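Local coordinates for protein carbohydrate deacetylase Agd3 (Neosartorya fumigata, PDB 6NWZ) that probably removes acetyl groups from the N-acetylated sugars of galactosaminogalactan, as a zinc-containing carbohydrate esterase required for biofilm formation by Aspergillus fumigatus, at residues Ile176-Ser179 with Ser180-Lys183; Pro557-Asn561 with Gly562-Lys566; Ala31-Ser34 with Ser35-Ser38; Ile431-Ala434 with Ile435-Leu438; Leu602-Tyr605 with Gln606-Cys610. All coordinates share one frame; numbering follows the deposited sequence.

Contact 1: Ile176-Ser179 with Ser180-Lys183; sequences ISNS and SNTK. With NAG (2-acetamido-2-deoxy-beta-D-glucopyranose), chain C.
The carbonyl oxygen of N178 is gripped from two directions along the returning chain, by weak bonds from N181 N and T182 N, each 3.3 Å from N178 O. The N181 bond is nearly straight and that of T182 is clearly bent, so the backbone curls round this one acceptor. The N178 side chain braces the same bend: with CG anti to the backbone N (chi1 179°), its OD1 turns back to S180 N at 3.3 Å. This bond closes an Asx turn, the donor standing well above the carbonyl plane of the amide. N178, S179 and S180 form an Asn-X-Ser sequon, and the sugar is joined at N178 ND2. The glycan leaves beside N181, whose ND2 comes within 3.3 Å of O5 of the NAG. The OD1 branch of the same N181 amide accepts from T182 OG1 at 2.7 Å; that hydroxyl is also bonded to N204 ND2, which helps to hold the N181 amide in place. At the open end of the loop the contact turns apolar. I176 CG2 packs against T182 CB at 3.8 Å, and CD1, carried at the end of an extended chi2, reaches the K183 backbone at its C atom (3.5 Å). The K183 amine itself points elsewhere, to salt bridges with D152 and D149. The loop thus links strand 174-176 to strand 182-188; backbone bonds pair N181 with N205 and K183 with I203, while I176 and T182 rest on V202 of strand 198-206.

Contact 2: Pro557-Asn561 with Gly562-Lys566; sequences PITVN and GVTAK
Strands 558-560 and 563-565 run antiparallel and are tied first by backbone bonds. I558 and A565 form one hydrogen-bonded pair, with I558 N to A565 O at 3.0 Å and A565 N to I558 O at 2.9 Å. V560 and V563 form the second, with V560 N to V563 O at 2.9 Å and V563 N to V560 O at 3.1 Å. The side-chain hydrogen bond belongs to the non-hydrogen-bonded pair between them: T559 OG1 and T564 OG1 meet at 2.6 Å. Both threonines hold OG1 beside their own backbone N (chi1 -58° and -62°), which turns the hydroxyls toward each other across the strands; the methyl T559 CG2 lies against the G562 backbone. Apolar contact is modest. At the open end the P557 ring lies alongside the K566 chain, CG to CG at 3.8 Å, before the amine goes on to A553 O. On the face that carries I558 and V560, V560 packs on A572, E575 and T576 of helix 569-584, and N561 ND2 bonds Q579 of the same helix. N561 and G562 take positive phi at the tip, the backbone signature of a type I' turn, closing a beta hairpin with a two-residue loop.

Contact 3: Ala31-Ser34 with Ser35-Ser38; sequences AKDS and SAAS
D33 reaches forward over the first turn of the helix with its carboxylate, OD2 lying 3.2 Å from S35 N and 3.3 Å from A36 N. Both are weak capping bonds, made by D33 from the N-cap position. Its chi1 of 48° sets CG between the backbone N and the carbonyl carbon, folding the carboxylate over the amides of the first turn. S34 adopts a similar torsion (chi1 58°), whereas S35 holds OG beside its own backbone N. The three side chains consequently converge on one water, which donates to D33 OD2 at 3.1 Å and is bonded to S34 OG and, at 2.7 Å, to S35 OG. Regular helical bonding begins beneath, with A37 N to D33 O at 3.1 Å. On the buried side A31 CB fits against the methyls of A36 and A37, 3.7 Å from each CB, so only small groups meet where the chain turns. K32 sends its long chain the other way, its amine bonding S84 O and lying over Y85 in a cation-pi contact. This corner leads from strand 22-31 into helix 34-47; at the strand end A31 makes backbone bonds with L54 and V56, joining the turn to the neighbouring strand 51-55.

Contact 4: Ile431-Ala434 with Ile435-Leu438; sequences IPPA and ITGL
P432 O accepts I435 N at 2.9 Å, closing a beta turn of near type II geometry in which P433 and A434 hold the corners, A434 with positive phi. The amide approaches from above the P432 carbonyl plane rather than within it. The P432 ring is the apolar partner: its CG touches I435 CD1 at 4.0 Å and, at about a right angle, L438 CD1 at 3.8 Å. I435 bends at chi2 (-61°), which brings CD1 to the proline CG, so that two branched side chains meet one ring. Further out, P432 packs on C455 and V456 of strand 454-456, and L438 on V488 of strand 487-492; I435 O is bonded by R461. The turn borders the metal-binding part of the deacetylase domain. The A434 side chain is about 5 Å from a bound zinc ion, P433 approaches the zinc ligand H392, and I431 O takes a weak hydrogen bond from ND1 of another ligand, H388. T436 links this turn to the loop that carries the ligand E394: its hydroxyl receives a bond from Q395 N, while T436 OG1 donates to P433 O at 2.6 Å, in the plane of that carbonyl.

Contact 5: Leu602-Tyr605 with Gln606-Cys610; sequences LARY and QRDQC
R604 and D608, one helical turn apart, form the tight part of this contact. R604 NE donates to D608 OD2 at 2.6 Å and nearly straight (165°), meeting the carboxylate oxygen on its syn side; NH2 adds a weak bond to the same oxygen. OD2 lies in the guanidinium plane, at its edge, although the two flat groups stand 76° apart. A bend at chi2 (66°) turns the R604 chain toward the C-terminal end of the helix and the acid. D608 OD2 is also bonded by W472 NE1, and R604 NH2 reaches N45 O, so the pair is fixed from outside as well. Beside it the extended R607 chain lays one guanidinium face over R604 CA, with NH2 3.4 Å from R604 CD. The two arginine charges approach to 4.7 Å between R604 NE and R607 NH2, a proximity that D608 probably eases. Q609 and Q606 are held more loosely. Q609, exposed to solvent, places NE2 over one face of the Y605 ring near its rim, 3.4 Å from CE1, and donates to Y605 O at 3.2 Å; the ring also meets W472 edge-to-face. Q606 passes L602 with NE2 4.0 Å from CG, while its OE1 turns to R637 NE. The segments form the C-terminal part of helix 594-607, with a type I beta turn from R607 to C610 and the C610-C635 disulfide beside it.

Overall arrangement
Contact 4 is the buried one, dominated by proline and aliphatic packing beside the zinc-binding residues. Contact 3 is partly buried, whereas contacts 1, 2 and 5 lie at the surface; polar side chains matter most in 1 and 5, backbone pairing in 2. Contacts 1 and 3 fall within the CBM87 range, their centres about 30 Å apart; the other three belong to the deacetylase range. Both helix-associated contacts use a carboxylate, at the start of a helix in contact 3 and near the end of another in contact 5; the nearest atoms of contacts 3 and 5 are about 12 Å apart. Contacts 1, 2 and 4 share a turn of the chain, in a glycosylated loop, a hairpin and a proline-rich turn respectively.

Contact 1: Ile176-Ser179 with Ser180-Lys183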
loop_
_atom_site.group_PDB
_atom_site.type_symbol
_atom_site.label_atom_id
_atom_site.label_comp_id
_atom_site.label_asym_id
_atom_site.label_seq_id
_atom_site.Cartn_x
_atom_site.Cartn_y
_atom_site.Cartn_z
ATOM N N ILE A 176 -1.392 -27.300 22.971
ATOM C CA ILE A 176 -0.206 -28.065 22.602
ATOM C C ILE A 176 -0.149 -29.334 23.438
ATOM O O ILE A 176 -0.289 -29.296 24.667
ATOM C CB ILE A 176 1.061 -27.217 22.783
ATOM C CG1 ILE A 176 1.008 -25.991 21.874
ATOM C CG2 ILE A 176 2.311 -28.043 22.497
ATOM C CD1 ILE A 176 2.259 -25.153 21.929
ATOM N N SER A 177 0.061 -30.471 22.771
ATOM C CA SER A 177 -0.006 -31.763 23.441
ATOM C C SER A 177 1.354 -32.326 23.839
ATOM O O SER A 177 1.420 -33.119 24.782
ATOM C CB SER A 177 -0.742 -32.780 22.557
ATOM O OG SER A 177 -0.236 -32.766 21.238
ATOM N N ASN A 178 2.433 -31.940 23.161
ATOM C CA ASN A 178 3.782 -32.363 23.545
ATOM C C ASN A 178 4.707 -31.169 23.330
ATOM O O ASN A 178 5.052 -30.846 22.190
ATOM C CB ASN A 178 4.232 -33.582 22.744
ATOM C CG ASN A 178 5.637 -34.045 23.107
ATOM O OD1 ASN A 178 6.218 -33.606 24.099
ATOM N ND2 ASN A 178 6.186 -34.946 22.297
ATOM N N SER A 179 5.107 -30.519 24.427
ATOM C CA SER A 179 5.875 -29.279 24.332
ATOM C C SER A 179 7.323 -29.494 23.921
ATOM O O SER A 179 8.063 -28.509 23.812
ATOM C CB SER A 179 5.835 -28.528 25.662
ATOM O OG SER A 179 6.441 -29.290 26.688
ATOM N N SER A 180 7.748 -30.737 23.699
ATOM C CA SER A 180 9.101 -31.021 23.243
ATOM C C SER A 180 9.244 -30.985 21.725
ATOM O O SER A 180 10.375 -30.941 21.231
ATOM C CB SER A 180 9.556 -32.384 23.769
ATOM O OG SER A 180 9.768 -32.329 25.168
ATOM N N ASN A 181 8.138 -31.001 20.976
ATOM C CA ASN A 181 8.190 -30.862 19.527
ATOM C C ASN A 181 7.337 -29.720 18.992
ATOM O O ASN A 181 7.359 -29.471 17.782
ATOM C CB ASN A 181 7.765 -32.171 18.839
ATOM C CG ASN A 181 6.351 -32.599 19.199
ATOM O OD1 ASN A 181 5.473 -31.773 19.456
ATOM N ND2 ASN A 181 6.128 -33.904 19.216
ATOM N N THR A 182 6.589 -29.025 19.848
ATOM C CA THR A 182 5.669 -27.983 19.416
ATOM C C THR A 182 5.710 -26.836 20.414
ATOM O O THR A 182 5.523 -27.051 21.616
ATOM C CB THR A 182 4.238 -28.528 19.300
ATOM O OG1 THR A 182 4.207 -29.622 18.370
ATOM C CG2 THR A 182 3.283 -27.440 18.836
ATOM N N LYS A 183 5.952 -25.625 19.914
ATOM C CA LYS A 183 5.921 -24.408 20.713
ATOM C C LYS A 183 4.794 -23.505 20.228
ATOM O O LYS A 183 4.348 -23.593 19.081
ATOM C CB LYS A 183 7.250 -23.646 20.639
ATOM C CG LYS A 183 7.516 -23.020 19.281
ATOM C CD LYS A 183 8.869 -22.345 19.237
ATOM C CE LYS A 183 8.905 -21.114 20.116
ATOM N NZ LYS A 183 10.202 -20.403 19.961
HETATM C C1 NAG C . 7.517 -35.456 22.522
HETATM C C2 NAG C . 7.520 -36.944 22.887
HETATM C C3 NAG C . 8.952 -37.452 23.042
HETATM C C4 NAG C . 9.783 -37.118 21.809
HETATM C C5 NAG C . 9.699 -35.624 21.518
HETATM C C6 NAG C . 10.427 -35.219 20.255
HETATM C C7 NAG C . 5.843 -38.143 24.218
HETATM C C8 NAG C . 5.164 -38.250 25.552
HETATM N N2 NAG C . 6.766 -37.183 24.107
HETATM O O3 NAG C . 8.925 -38.861 23.248
HETATM O O4 NAG C . 11.145 -37.473 22.025
HETATM O O5 NAG C . 8.327 -35.242 21.351
HETATM O O6 NAG C . 9.833 -35.783 19.094
HETATM O O7 NAG C . 5.565 -38.890 23.285
#

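Contact 2: Pro557-Asn561 with Gly562-Lys566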
loop_
_atom_site.group_PDB
_atom_site.type_symbol
_atom_site.label_atom_id
_atom_site.label_comp_id
_atom_site.label_asym_id
_atom_site.label_seq_id
_atom_site.Cartn_x
_atom_site.Cartn_y
_atom_site.Cartn_z
ATOM N N PRO A 557 -11.660 21.765 19.728
ATOM C CA PRO A 557 -10.727 20.678 20.031
ATOM C C PRO A 557 -11.440 19.339 20.120
ATOM O O PRO A 557 -12.571 19.249 20.601
ATOM C CB PRO A 557 -10.136 21.086 21.382
ATOM C CG PRO A 557 -10.269 22.570 21.405
ATOM C CD PRO A 557 -11.563 22.861 20.704
ATOM N N ILE A 558 -10.768 18.299 19.631
ATOM C CA ILE A 558 -11.237 16.927 19.744
ATOM C C ILE A 558 -10.123 16.099 20.371
ATOM O O ILE A 558 -8.997 16.562 20.547
ATOM C CB ILE A 558 -11.660 16.331 18.388
ATOM C CG1 ILE A 558 -10.457 16.237 17.449
ATOM C CG2 ILE A 558 -12.758 17.174 17.764
ATOM C CD1 ILE A 558 -10.774 15.584 16.124
ATOM N N THR A 559 -10.455 14.854 20.706
ATOM C CA THR A 559 -9.513 13.940 21.332
ATOM C C THR A 559 -9.281 12.741 20.425
ATOM O O THR A 559 -10.238 12.095 19.986
ATOM C CB THR A 559 -10.016 13.472 22.697
ATOM O OG1 THR A 559 -10.231 14.610 23.543
ATOM C CG2 THR A 559 -8.990 12.559 23.340
ATOM N N VAL A 560 -8.011 12.451 20.151
ATOM C CA VAL A 560 -7.603 11.319 19.326
ATOM C C VAL A 560 -6.643 10.474 20.148
ATOM O O VAL A 560 -5.558 10.944 20.518
ATOM C CB VAL A 560 -6.947 11.771 18.011
ATOM C CG1 VAL A 560 -6.521 10.565 17.193
ATOM C CG2 VAL A 560 -7.893 12.653 17.203
ATOM N N ASN A 561 -7.041 9.237 20.438
ATOM C CA ASN A 561 -6.230 8.298 21.211
ATOM C C ASN A 561 -5.777 8.907 22.540
ATOM O O ASN A 561 -4.618 8.789 22.947
ATOM C CB ASN A 561 -5.032 7.812 20.397
ATOM C CG ASN A 561 -5.430 6.853 19.297
ATOM O OD1 ASN A 561 -6.528 6.296 19.308
ATOM N ND2 ASN A 561 -4.533 6.648 18.340
ATOM N N GLY A 562 -6.715 9.564 23.222
ATOM C CA GLY A 562 -6.470 10.089 24.547
ATOM C C GLY A 562 -5.798 11.444 24.599
ATOM O O GLY A 562 -5.663 12.006 25.694
ATOM N N VAL A 563 -5.373 11.990 23.465
ATOM C CA VAL A 563 -4.702 13.282 23.415
ATOM C C VAL A 563 -5.678 14.289 22.823
ATOM O O VAL A 563 -6.215 14.074 21.729
ATOM C CB VAL A 563 -3.399 13.212 22.603
ATOM C CG1 VAL A 563 -2.922 14.600 22.236
ATOM C CG2 VAL A 563 -2.330 12.483 23.402
ATOM N N THR A 564 -5.916 15.377 23.553
ATOM C CA THR A 564 -6.858 16.411 23.146
ATOM C C THR A 564 -6.102 17.569 22.508
ATOM O O THR A 564 -5.170 18.113 23.109
ATOM C CB THR A 564 -7.674 16.916 24.336
ATOM O OG1 THR A 564 -8.441 15.840 24.891
ATOM C CG2 THR A 564 -8.614 18.012 23.892
ATOM N N ALA A 565 -6.518 17.949 21.302
ATOM C CA ALA A 565 -5.849 18.998 20.546
ATOM C C ALA A 565 -6.803 19.514 19.480
ATOM O O ALA A 565 -7.858 18.927 19.222
ATOM C CB ALA A 565 -4.551 18.491 19.912
ATOM N N LYS A 566 -6.410 20.623 18.853
ATOM C CA LYS A 566 -7.164 21.197 17.739
ATOM C C LYS A 566 -6.797 20.499 16.425
ATOM O O LYS A 566 -6.311 21.102 15.470
ATOM C CB LYS A 566 -6.927 22.700 17.665
ATOM C CG LYS A 566 -7.579 23.466 18.806
ATOM C CD LYS A 566 -6.995 24.860 18.955
ATOM C CE LYS A 566 -7.125 25.651 17.672
ATOM N NZ LYS A 566 -6.426 26.961 17.772
#

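Contact 3: Ala31-Ser34 with Ser35-Ser38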
loop_
_atom_site.group_PDB
_atom_site.type_symbol
_atom_site.label_atom_id
_atom_site.label_comp_id
_atom_site.label_asym_id
_atom_site.label_seq_id
_atom_site.Cartn_x
_atom_site.Cartn_y
_atom_site.Cartn_z
ATOM N N ALA A 31 -3.198 -25.240 -2.746
ATOM C CA ALA A 31 -4.530 -24.860 -2.297
ATOM C C ALA A 31 -5.565 -25.577 -3.155
ATOM O O ALA A 31 -5.233 -26.232 -4.145
ATOM C CB ALA A 31 -4.724 -23.340 -2.348
ATOM N N LYS A 32 -6.835 -25.447 -2.761
ATOM C CA LYS A 32 -7.902 -26.138 -3.479
ATOM C C LYS A 32 -8.355 -25.362 -4.709
ATOM O O LYS A 32 -8.638 -25.957 -5.754
ATOM C CB LYS A 32 -9.088 -26.394 -2.547
ATOM C CG LYS A 32 -8.705 -27.093 -1.254
ATOM C CD LYS A 32 -9.861 -27.874 -0.651
ATOM C CE LYS A 32 -11.093 -27.014 -0.475
ATOM N NZ LYS A 32 -12.207 -27.803 0.113
ATOM N N ASP A 33 -8.436 -24.038 -4.604
ATOM C CA ASP A 33 -8.882 -23.189 -5.697
ATOM C C ASP A 33 -8.096 -21.886 -5.648
ATOM O O ASP A 33 -7.293 -21.653 -4.739
ATOM C CB ASP A 33 -10.392 -22.929 -5.621
ATOM C CG ASP A 33 -10.843 -22.510 -4.232
ATOM O OD1 ASP A 33 -10.977 -23.386 -3.353
ATOM O OD2 ASP A 33 -11.049 -21.299 -4.014
ATOM N N SER A 34 -8.345 -21.024 -6.634
ATOM C CA SER A 34 -7.619 -19.762 -6.711
ATOM C C SER A 34 -7.942 -18.844 -5.537
ATOM O O SER A 34 -7.079 -18.073 -5.100
ATOM C CB SER A 34 -7.932 -19.062 -8.031
ATOM O OG SER A 34 -9.326 -18.848 -8.157
ATOM N N SER A 35 -9.168 -18.907 -5.013
ATOM C CA SER A 35 -9.503 -18.091 -3.848
ATOM C C SER A 35 -8.668 -18.497 -2.639
ATOM O O SER A 35 -8.131 -17.638 -1.930
ATOM C CB SER A 35 -10.994 -18.207 -3.532
ATOM O OG SER A 35 -11.765 -18.161 -4.720
ATOM N N ALA A 36 -8.538 -19.802 -2.398
ATOM C CA ALA A 36 -7.731 -20.267 -1.276
ATOM C C ALA A 36 -6.275 -19.850 -1.438
ATOM O O ALA A 36 -5.653 -19.350 -0.496
ATOM C CB ALA A 36 -7.846 -21.785 -1.137
ATOM N N ALA A 37 -5.718 -20.036 -2.639
ATOM C CA ALA A 37 -4.314 -19.708 -2.869
ATOM C C ALA A 37 -4.054 -18.211 -2.767
ATOM O O ALA A 37 -2.931 -17.800 -2.457
ATOM C CB ALA A 37 -3.868 -20.225 -4.236
ATOM N N SER A 38 -5.072 -17.385 -3.021
ATOM C CA SER A 38 -4.872 -15.941 -3.003
ATOM C C SER A 38 -4.501 -15.436 -1.613
ATOM O O SER A 38 -3.778 -14.440 -1.493
ATOM C CB SER A 38 -6.127 -15.234 -3.507
ATOM O OG SER A 38 -7.264 -15.640 -2.768
HETATM O O HOH W 1 -11.858 -19.950 -6.693
#

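Contact 4: Ile431-Ala434 with Ile435-Leu438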
loop_
_atom_site.group_PDB
_atom_site.type_symbol
_atom_site.label_atom_id
_atom_site.label_comp_id
_atom_site.label_asym_id
_atom_site.label_seq_id
_atom_site.Cartn_x
_atom_site.Cartn_y
_atom_site.Cartn_z
ATOM N N ILE A 431 -2.089 15.571 -10.463
ATOM C CA ILE A 431 -3.301 15.013 -9.874
ATOM C C ILE A 431 -4.462 15.505 -10.730
ATOM O O ILE A 431 -4.869 16.668 -10.599
ATOM C CB ILE A 431 -3.467 15.433 -8.405
ATOM C CG1 ILE A 431 -2.209 15.083 -7.598
ATOM C CG2 ILE A 431 -4.718 14.793 -7.813
ATOM C CD1 ILE A 431 -2.309 15.409 -6.118
ATOM N N PRO A 432 -5.005 14.685 -11.625
ATOM C CA PRO A 432 -6.043 15.170 -12.548
ATOM C C PRO A 432 -7.246 15.698 -11.788
ATOM O O PRO A 432 -7.629 15.145 -10.745
ATOM C CB PRO A 432 -6.394 13.923 -13.378
ATOM C CG PRO A 432 -5.847 12.762 -12.606
ATOM C CD PRO A 432 -4.652 13.277 -11.873
ATOM N N PRO A 433 -7.869 16.772 -12.274
ATOM C CA PRO A 433 -8.892 17.470 -11.476
ATOM C C PRO A 433 -10.134 16.606 -11.315
ATOM O O PRO A 433 -10.802 16.272 -12.296
ATOM C CB PRO A 433 -9.174 18.735 -12.293
ATOM C CG PRO A 433 -8.855 18.338 -13.712
ATOM C CD PRO A 433 -7.737 17.330 -13.633
ATOM N N ALA A 434 -10.436 16.238 -10.068
ATOM C CA ALA A 434 -11.532 15.319 -9.756
ATOM C C ALA A 434 -11.381 13.994 -10.496
ATOM O O ALA A 434 -12.374 13.321 -10.787
ATOM C CB ALA A 434 -12.896 15.945 -10.065
ATOM N N ILE A 435 -10.134 13.620 -10.798
ATOM C CA ILE A 435 -9.803 12.416 -11.556
ATOM C C ILE A 435 -10.635 12.372 -12.834
ATOM O O ILE A 435 -11.377 11.412 -13.075
ATOM C CB ILE A 435 -10.003 11.148 -10.701
ATOM C CG1 ILE A 435 -9.420 11.362 -9.308
ATOM C CG2 ILE A 435 -9.299 9.951 -11.329
ATOM C CD1 ILE A 435 -7.932 11.648 -9.318
ATOM N N THR A 436 -10.525 13.415 -13.657
ATOM C CA THR A 436 -11.278 13.518 -14.900
ATOM C C THR A 436 -10.327 13.618 -16.087
ATOM O O THR A 436 -9.151 13.966 -15.948
ATOM C CB THR A 436 -12.239 14.725 -14.889
ATOM O OG1 THR A 436 -11.499 15.951 -14.810
ATOM C CG2 THR A 436 -13.194 14.639 -13.710
ATOM N N GLY A 437 -10.854 13.298 -17.268
ATOM C CA GLY A 437 -10.067 13.294 -18.480
ATOM C C GLY A 437 -9.273 12.030 -18.725
ATOM O O GLY A 437 -8.602 11.933 -19.761
ATOM N N LEU A 438 -9.329 11.058 -17.815
ATOM C CA LEU A 438 -8.584 9.817 -17.988
ATOM C C LEU A 438 -9.126 8.952 -19.118
ATOM O O LEU A 438 -8.476 7.967 -19.482
ATOM C CB LEU A 438 -8.571 9.025 -16.678
ATOM C CG LEU A 438 -7.619 9.533 -15.586
ATOM C CD1 LEU A 438 -8.178 10.737 -14.834
ATOM C CD2 LEU A 438 -7.277 8.420 -14.619
#

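Contact 5: Leu602-Tyr605 with Gln606-Cys610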
loop_
_atom_site.group_PDB
_atom_site.type_symbol
_atom_site.label_atom_id
_atom_site.label_comp_id
_atom_site.label_asym_id
_atom_site.label_seq_id
_atom_site.Cartn_x
_atom_site.Cartn_y
_atom_site.Cartn_z
ATOM N N LEU A 602 6.594 1.891 -11.691
ATOM C CA LEU A 602 7.075 1.454 -12.997
ATOM C C LEU A 602 8.180 0.414 -12.857
ATOM O O LEU A 602 8.175 -0.604 -13.560
ATOM C CB LEU A 602 7.567 2.653 -13.803
ATOM C CG LEU A 602 7.893 2.367 -15.267
ATOM C CD1 LEU A 602 6.636 2.005 -16.044
ATOM C CD2 LEU A 602 8.572 3.569 -15.879
ATOM N N ALA A 603 9.132 0.650 -11.952
ATOM C CA ALA A 603 10.224 -0.298 -11.759
ATOM C C ALA A 603 9.710 -1.634 -11.236
ATOM O O ALA A 603 10.188 -2.696 -11.655
ATOM C CB ALA A 603 11.265 0.289 -10.809
ATOM N N ARG A 604 8.745 -1.604 -10.314
ATOM C CA ARG A 604 8.128 -2.844 -9.853
ATOM C C ARG A 604 7.504 -3.599 -11.016
ATOM O O ARG A 604 7.689 -4.813 -11.160
ATOM C CB ARG A 604 7.076 -2.549 -8.786
ATOM C CG ARG A 604 6.164 -3.730 -8.473
ATOM C CD ARG A 604 6.946 -4.867 -7.839
ATOM N NE ARG A 604 6.261 -6.150 -7.966
ATOM C CZ ARG A 604 5.657 -6.782 -6.965
ATOM N NH1 ARG A 604 5.649 -6.253 -5.751
ATOM N NH2 ARG A 604 5.065 -7.947 -7.180
ATOM N N TYR A 605 6.768 -2.886 -11.869
ATOM C CA TYR A 605 6.122 -3.533 -13.004
ATOM C C TYR A 605 7.149 -4.103 -13.974
ATOM O O TYR A 605 6.943 -5.180 -14.544
ATOM C CB TYR A 605 5.198 -2.541 -13.710
ATOM C CG TYR A 605 4.719 -3.010 -15.062
ATOM C CD1 TYR A 605 3.637 -3.873 -15.178
ATOM C CD2 TYR A 605 5.351 -2.591 -16.227
ATOM C CE1 TYR A 605 3.199 -4.305 -16.416
ATOM C CE2 TYR A 605 4.920 -3.018 -17.469
ATOM C CZ TYR A 605 3.844 -3.873 -17.557
ATOM O OH TYR A 605 3.416 -4.296 -18.792
ATOM N N GLN A 606 8.268 -3.402 -14.165
ATOM C CA GLN A 606 9.232 -3.815 -15.180
ATOM C C GLN A 606 10.046 -5.022 -14.730
ATOM O O GLN A 606 10.178 -5.999 -15.475
ATOM C CB GLN A 606 10.146 -2.648 -15.542
ATOM C CG GLN A 606 9.482 -1.612 -16.430
ATOM C CD GLN A 606 10.435 -0.519 -16.856
ATOM O OE1 GLN A 606 11.502 -0.344 -16.266
ATOM N NE2 GLN A 606 10.061 0.222 -17.890
ATOM N N ARG A 607 10.594 -4.983 -13.512
ATOM C CA ARG A 607 11.382 -6.112 -13.028
ATOM C C ARG A 607 10.548 -7.376 -12.863
ATOM O O ARG A 607 11.109 -8.476 -12.858
ATOM C CB ARG A 607 12.065 -5.769 -11.702
ATOM C CG ARG A 607 11.120 -5.560 -10.538
ATOM C CD ARG A 607 11.892 -5.426 -9.238
ATOM N NE ARG A 607 11.016 -5.077 -8.125
ATOM C CZ ARG A 607 10.759 -3.829 -7.748
ATOM N NH1 ARG A 607 11.316 -2.815 -8.394
ATOM N NH2 ARG A 607 9.946 -3.595 -6.730
ATOM N N ASP A 608 9.226 -7.248 -12.724
ATOM C CA ASP A 608 8.372 -8.429 -12.673
ATOM C C ASP A 608 8.271 -9.120 -14.028
ATOM O O ASP A 608 7.848 -10.278 -14.089
ATOM C CB ASP A 608 6.973 -8.057 -12.172
ATOM C CG ASP A 608 6.932 -7.784 -10.674
ATOM O OD1 ASP A 608 7.962 -7.970 -9.988
ATOM O OD2 ASP A 608 5.856 -7.382 -10.180
ATOM N N GLN A 609 8.646 -8.437 -15.107
ATOM C CA GLN A 609 8.649 -9.032 -16.437
ATOM C C GLN A 609 9.956 -9.737 -16.774
ATOM O O GLN A 609 10.037 -10.388 -17.820
ATOM C CB GLN A 609 8.372 -7.961 -17.502
ATOM C CG GLN A 609 7.232 -7.010 -17.164
ATOM C CD GLN A 609 5.901 -7.715 -16.999
ATOM O OE1 GLN A 609 5.641 -8.738 -17.635
ATOM N NE2 GLN A 609 5.049 -7.171 -16.140
ATOM N N CYS A 610 10.979 -9.622 -15.926
ATOM C CA CYS A 610 12.264 -10.256 -16.185
ATOM C C CYS A 610 12.329 -11.700 -15.709
ATOM O O CYS A 610 13.250 -12.425 -16.101
ATOM C CB CYS A 610 13.393 -9.463 -15.518
ATOM S SG CYS A 610 13.669 -7.798 -16.172
#